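Local structure of LEOA (4AUR) at residues I158-L163 against A209-A214; N167-T172 against C217-I222. The protein is a bacterial dynamin from enterotoxigenic Escherichia coli, probably a GTPase that binds and hydrolyses GTP. All coordinates share one frame; numbering follows the deposited sequence.

Interaction 1 of 2, residues I158-L163 against A209-A214; sequences IVKWVL and AADLTA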
# COMPACT_ATOMS: atom_id res chain seq x y z
N ILE A 158 48.53 4.83 12.03
CA ILE A 158 47.63 4.77 13.17
C ILE A 158 46.35 5.51 12.84
O ILE A 158 45.24 5.05 13.15
CB ILE A 158 48.26 5.46 14.37
CG1 ILE A 158 49.53 4.73 14.80
CG2 ILE A 158 47.27 5.50 15.53
CD1 ILE A 158 50.27 5.42 15.93
N VAL A 159 46.49 6.68 12.25
CA VAL A 159 45.34 7.38 11.71
C VAL A 159 44.59 6.52 10.69
O VAL A 159 43.39 6.51 10.67
CB VAL A 159 45.78 8.69 11.05
CG1 VAL A 159 44.65 9.31 10.24
CG2 VAL A 159 46.29 9.68 12.10
N LYS A 160 45.31 5.79 9.86
CA LYS A 160 44.69 4.90 8.88
C LYS A 160 43.99 3.74 9.57
O LYS A 160 42.93 3.30 9.17
CB LYS A 160 45.76 4.35 7.94
CG LYS A 160 45.19 3.60 6.76
CD LYS A 160 46.27 3.19 5.77
CE LYS A 160 45.65 2.75 4.45
NZ LYS A 160 46.51 3.14 3.29
N TRP A 161 44.62 3.24 10.62
CA TRP A 161 44.08 2.12 11.39
C TRP A 161 42.74 2.49 11.98
O TRP A 161 41.81 1.73 11.92
CB TRP A 161 45.06 1.81 12.50
CG TRP A 161 44.69 0.70 13.37
CD1 TRP A 161 44.38 -0.56 13.00
CD2 TRP A 161 44.63 0.73 14.80
NE1 TRP A 161 44.12 -1.31 14.10
CE2 TRP A 161 44.26 -0.54 15.22
CE3 TRP A 161 44.85 1.73 15.77
CZ2 TRP A 161 44.10 -0.87 16.58
CZ3 TRP A 161 44.69 1.41 17.11
CH2 TRP A 161 44.32 0.12 17.50
N VAL A 162 42.64 3.70 12.52
CA VAL A 162 41.43 4.16 13.16
C VAL A 162 40.36 4.50 12.15
O VAL A 162 39.20 4.11 12.30
CB VAL A 162 41.71 5.40 14.00
CG1 VAL A 162 40.42 5.97 14.58
CG2 VAL A 162 42.64 5.03 15.13
N LEU A 163 40.74 5.25 11.13
CA LEU A 163 39.76 5.83 10.21
C LEU A 163 39.43 4.89 9.08
O LEU A 163 38.29 4.79 8.67
CB LEU A 163 40.26 7.15 9.63
CG LEU A 163 40.71 8.23 10.60
CD1 LEU A 163 41.16 9.44 9.82
CD2 LEU A 163 39.62 8.64 11.56
N ALA A 209 46.90 10.68 5.00
CA ALA A 209 47.39 9.53 5.77
C ALA A 209 46.49 8.32 5.62
O ALA A 209 46.97 7.18 5.78
CB ALA A 209 47.49 9.89 7.23
N ALA A 210 45.21 8.56 5.33
CA ALA A 210 44.20 7.52 5.38
C ALA A 210 43.36 7.45 4.12
O ALA A 210 42.30 6.87 4.15
CB ALA A 210 43.30 7.77 6.56
N ASP A 211 43.84 8.01 3.01
CA ASP A 211 43.15 7.97 1.71
C ASP A 211 41.75 8.54 1.76
O ASP A 211 40.90 8.05 1.04
CB ASP A 211 43.02 6.53 1.16
CG ASP A 211 44.31 5.69 1.27
OD1 ASP A 211 45.37 6.21 1.70
OD2 ASP A 211 44.25 4.49 0.92
N LEU A 212 41.48 9.54 2.58
CA LEU A 212 40.08 9.98 2.76
C LEU A 212 39.54 10.64 1.51
O LEU A 212 40.28 11.29 0.78
CB LEU A 212 39.92 10.96 3.90
CG LEU A 212 40.35 10.59 5.32
CD1 LEU A 212 39.98 11.74 6.24
CD2 LEU A 212 39.71 9.31 5.81
N THR A 213 38.25 10.47 1.26
CA THR A 213 37.61 11.15 0.15
C THR A 213 37.21 12.52 0.63
O THR A 213 37.30 12.82 1.83
CB THR A 213 36.34 10.43 -0.29
OG1 THR A 213 35.41 10.43 0.80
CG2 THR A 213 36.65 9.00 -0.74
N ALA A 214 36.76 13.34 -0.32
CA ALA A 214 36.39 14.72 0.00
C ALA A 214 35.23 14.72 0.97
O ALA A 214 35.19 15.56 1.87
CB ALA A 214 36.04 15.50 -1.25
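The carboxylate of Asp-211 is the flat polar group of this contact, and the ammonium of Lys-160 stands off its two oxygens, lifted about 30° out of its plane as seen from CG. NZ is shared almost evenly between them, at 3.5 Å from OD2 and 3.6 Å from OD1, in a salt bridge where the two side chains cross obliquely. It belongs to the P-loop NTPase fold of the dynamin-like GTPase domain: helix 156-165 makes the beta-alpha-beta crossover between parallel strands 140-146 and 172-177, and its flank meets the end of helix 188-209, which leads on toward edge strand 221-224. A second flat group, the peptide carbonyl of Ala-209, points its oxygen at the lysine shaft, coming within 3.8 Å of CB of Lys-160. With CG anti to the backbone N (chi1 -171°) the shaft leaves the helix past this oxygen; it runs extended to CE, and a bend at the last torsion sets NZ beside the acid. Ala-210 is the first residue to leave helical geometry, and Asp-211, with positive phi (57°), continues the departure into the loop. Away from the salt bridge the contact is apolar. Val-159 presents CG1 to the methyl of Ala-209 at 4.2 Å, and Leu-206 of helix 188-209 touches the same valine. The methyl of Ala-210 lies against the helix backbone, its CB 3.9 Å from CA of Lys-160. No hydrogen bond joins the segments. Beyond the contact, Thr-213 is the N-cap of helix 214-219, and its backbone N bonds to Glu-216, consistent with a capping box. On the side of the contact nearer the sheet, where Leu-163 also touches Phe-174, CD1 of Leu-163 reaches CB of Ala-210 at 4.2 Å and CD2 of Leu-212 at 4.3 Å.

Interaction 2 of 2, residues N167-T172 against C217-I222; sequences NKLSST and CEQLNI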
# COMPACT_ATOMS: atom_id res chain seq x y z
N ASN A 167 37.37 2.05 10.87
CA ASN A 167 36.19 2.68 10.30
C ASN A 167 35.44 3.53 11.33
O ASN A 167 34.23 3.63 11.29
CB ASN A 167 35.29 1.56 9.73
CG ASN A 167 34.11 2.07 8.93
OD1 ASN A 167 33.02 1.51 9.01
ND2 ASN A 167 34.32 3.15 8.18
N LYS A 168 36.19 4.19 12.23
CA LYS A 168 35.60 4.92 13.35
C LYS A 168 35.73 6.42 13.22
O LYS A 168 35.85 7.14 14.21
CB LYS A 168 36.25 4.50 14.65
CG LYS A 168 36.19 3.02 14.94
CD LYS A 168 34.82 2.62 15.44
CE LYS A 168 34.66 3.08 16.87
NZ LYS A 168 33.25 2.99 17.32
N LEU A 169 35.66 6.91 11.99
CA LEU A 169 35.74 8.35 11.76
C LEU A 169 34.52 9.07 12.36
O LEU A 169 34.66 10.11 12.99
CB LEU A 169 35.89 8.60 10.25
CG LEU A 169 35.97 10.00 9.63
CD1 LEU A 169 36.39 9.88 8.18
CD2 LEU A 169 34.64 10.71 9.67
N SER A 170 33.32 8.52 12.18
CA SER A 170 32.12 9.16 12.72
C SER A 170 32.17 9.31 14.23
O SER A 170 31.41 10.10 14.77
CB SER A 170 30.83 8.40 12.33
OG SER A 170 30.58 7.28 13.18
N SER A 171 33.04 8.55 14.91
CA SER A 171 33.10 8.56 16.37
C SER A 171 34.45 9.01 16.94
O SER A 171 34.72 8.82 18.12
CB SER A 171 32.70 7.18 16.92
OG SER A 171 33.64 6.17 16.69
N THR A 172 35.27 9.64 16.11
CA THR A 172 36.57 10.15 16.52
C THR A 172 36.65 11.66 16.47
O THR A 172 36.33 12.26 15.44
CB THR A 172 37.64 9.61 15.60
OG1 THR A 172 37.72 8.20 15.77
CG2 THR A 172 38.97 10.23 15.90
N CYS A 217 36.38 13.79 4.48
CA CYS A 217 37.02 14.99 5.04
C CYS A 217 36.05 15.95 5.74
O CYS A 217 36.35 16.45 6.82
CB CYS A 217 37.84 15.72 3.98
SG CYS A 217 39.37 14.83 3.63
N GLU A 218 34.91 16.20 5.13
CA GLU A 218 33.89 17.04 5.73
C GLU A 218 33.31 16.41 7.01
O GLU A 218 32.92 17.11 7.94
CB GLU A 218 32.76 17.28 4.73
CG GLU A 218 33.18 18.00 3.45
CD GLU A 218 32.05 18.12 2.43
OE1 GLU A 218 31.17 19.00 2.63
OE2 GLU A 218 32.02 17.34 1.43
N GLN A 219 33.27 15.07 7.06
CA GLN A 219 32.78 14.36 8.24
C GLN A 219 33.73 14.43 9.42
O GLN A 219 33.35 14.12 10.54
CB GLN A 219 32.48 12.89 7.91
CG GLN A 219 31.12 12.67 7.28
CD GLN A 219 30.95 11.27 6.69
OE1 GLN A 219 31.56 10.29 7.16
NE2 GLN A 219 30.11 11.16 5.65
N LEU A 220 34.98 14.80 9.19
CA LEU A 220 35.97 14.80 10.25
C LEU A 220 35.55 15.69 11.40
O LEU A 220 34.98 16.76 11.20
CB LEU A 220 37.32 15.30 9.74
CG LEU A 220 38.11 14.30 8.91
CD1 LEU A 220 39.23 15.00 8.18
CD2 LEU A 220 38.66 13.19 9.78
N ASN A 221 35.85 15.23 12.61
CA ASN A 221 35.58 16.00 13.79
C ASN A 221 36.85 16.58 14.36
O ASN A 221 37.68 15.84 14.87
CB ASN A 221 34.92 15.11 14.81
CG ASN A 221 33.55 14.64 14.35
OD1 ASN A 221 33.30 13.44 14.20
ND2 ASN A 221 32.65 15.60 14.14
N ILE A 222 37.02 17.89 14.27
CA ILE A 222 38.20 18.54 14.83
C ILE A 222 37.82 19.67 15.78
O ILE A 222 36.91 20.44 15.52
CB ILE A 222 39.14 19.10 13.74
CG1 ILE A 222 39.47 18.00 12.73
CG2 ILE A 222 40.43 19.60 14.38
CD1 ILE A 222 40.30 18.48 11.56
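Leu-169 holds CG anti to its backbone N (chi1 178°), which sets CG near Leu-220, and from there the CD2 branch meets Gln-219; Asn-221 has CG anti to its carbonyl carbon (chi1 -65°), which puts CG beside its own backbone N, with CB and OD1 near O of Thr-172. The site is at one margin of the P-loop NTPase sheet, where strand 221-224, outermost within the chain, runs parallel to strand 172-177 and Asn-221 shares a backbone hydrogen bond with Phe-174. Leu-169 carries the apolar part: CD2 lies 3.5 Å from CB of Gln-219, the two side chains meeting at about a right angle, and CG is 4.2 Å from CD2 of Leu-220, whose side chain also crosses that of Leu-169 at about a right angle. Leu-212 packs on both leucines and widens this patch. Asn-221 covers the carbonyl side of the turn. Its CB is the atom nearest to O of Thr-172, whereas OD1, an acceptor like that carbonyl, stands 3.5 Å from the same oxygen without a bond. Behind the interface, Lys-168 sends NZ to the carbonyls of Ser-136 and Ala-138, linking the turn to the end of helix 129-136. The turn is also held from within: O of Lys-168 accepts OG1 of Thr-172 at 2.7 Å from above its carbonyl plane (39° out of it), and on the opposite face N of Ser-171 at 3.2 Å.

Interactions 1 and 2 have centres about 10 Å apart and share the same flank of the GTPase domain, beside strands 172-177 and 221-224. Their segments alternate along the chain: 158-163, 167-172, 209-214, 217-222. The chain thus passes this place twice, first through helix 156-165 and the turn into strand 172-177, then through the end of helix 188-209, short helix 214-219 and the start of the edge strand. The two sites meet directly: O of Val-162 probably accepts a hydrogen bond from N of Lys-168 at 3.0 Å, and CD2 of Leu-163 packs on CA of Leu-169. Together they join the two successive connections, into strand 172-177 and into strand 221-224, at one margin of the sheet.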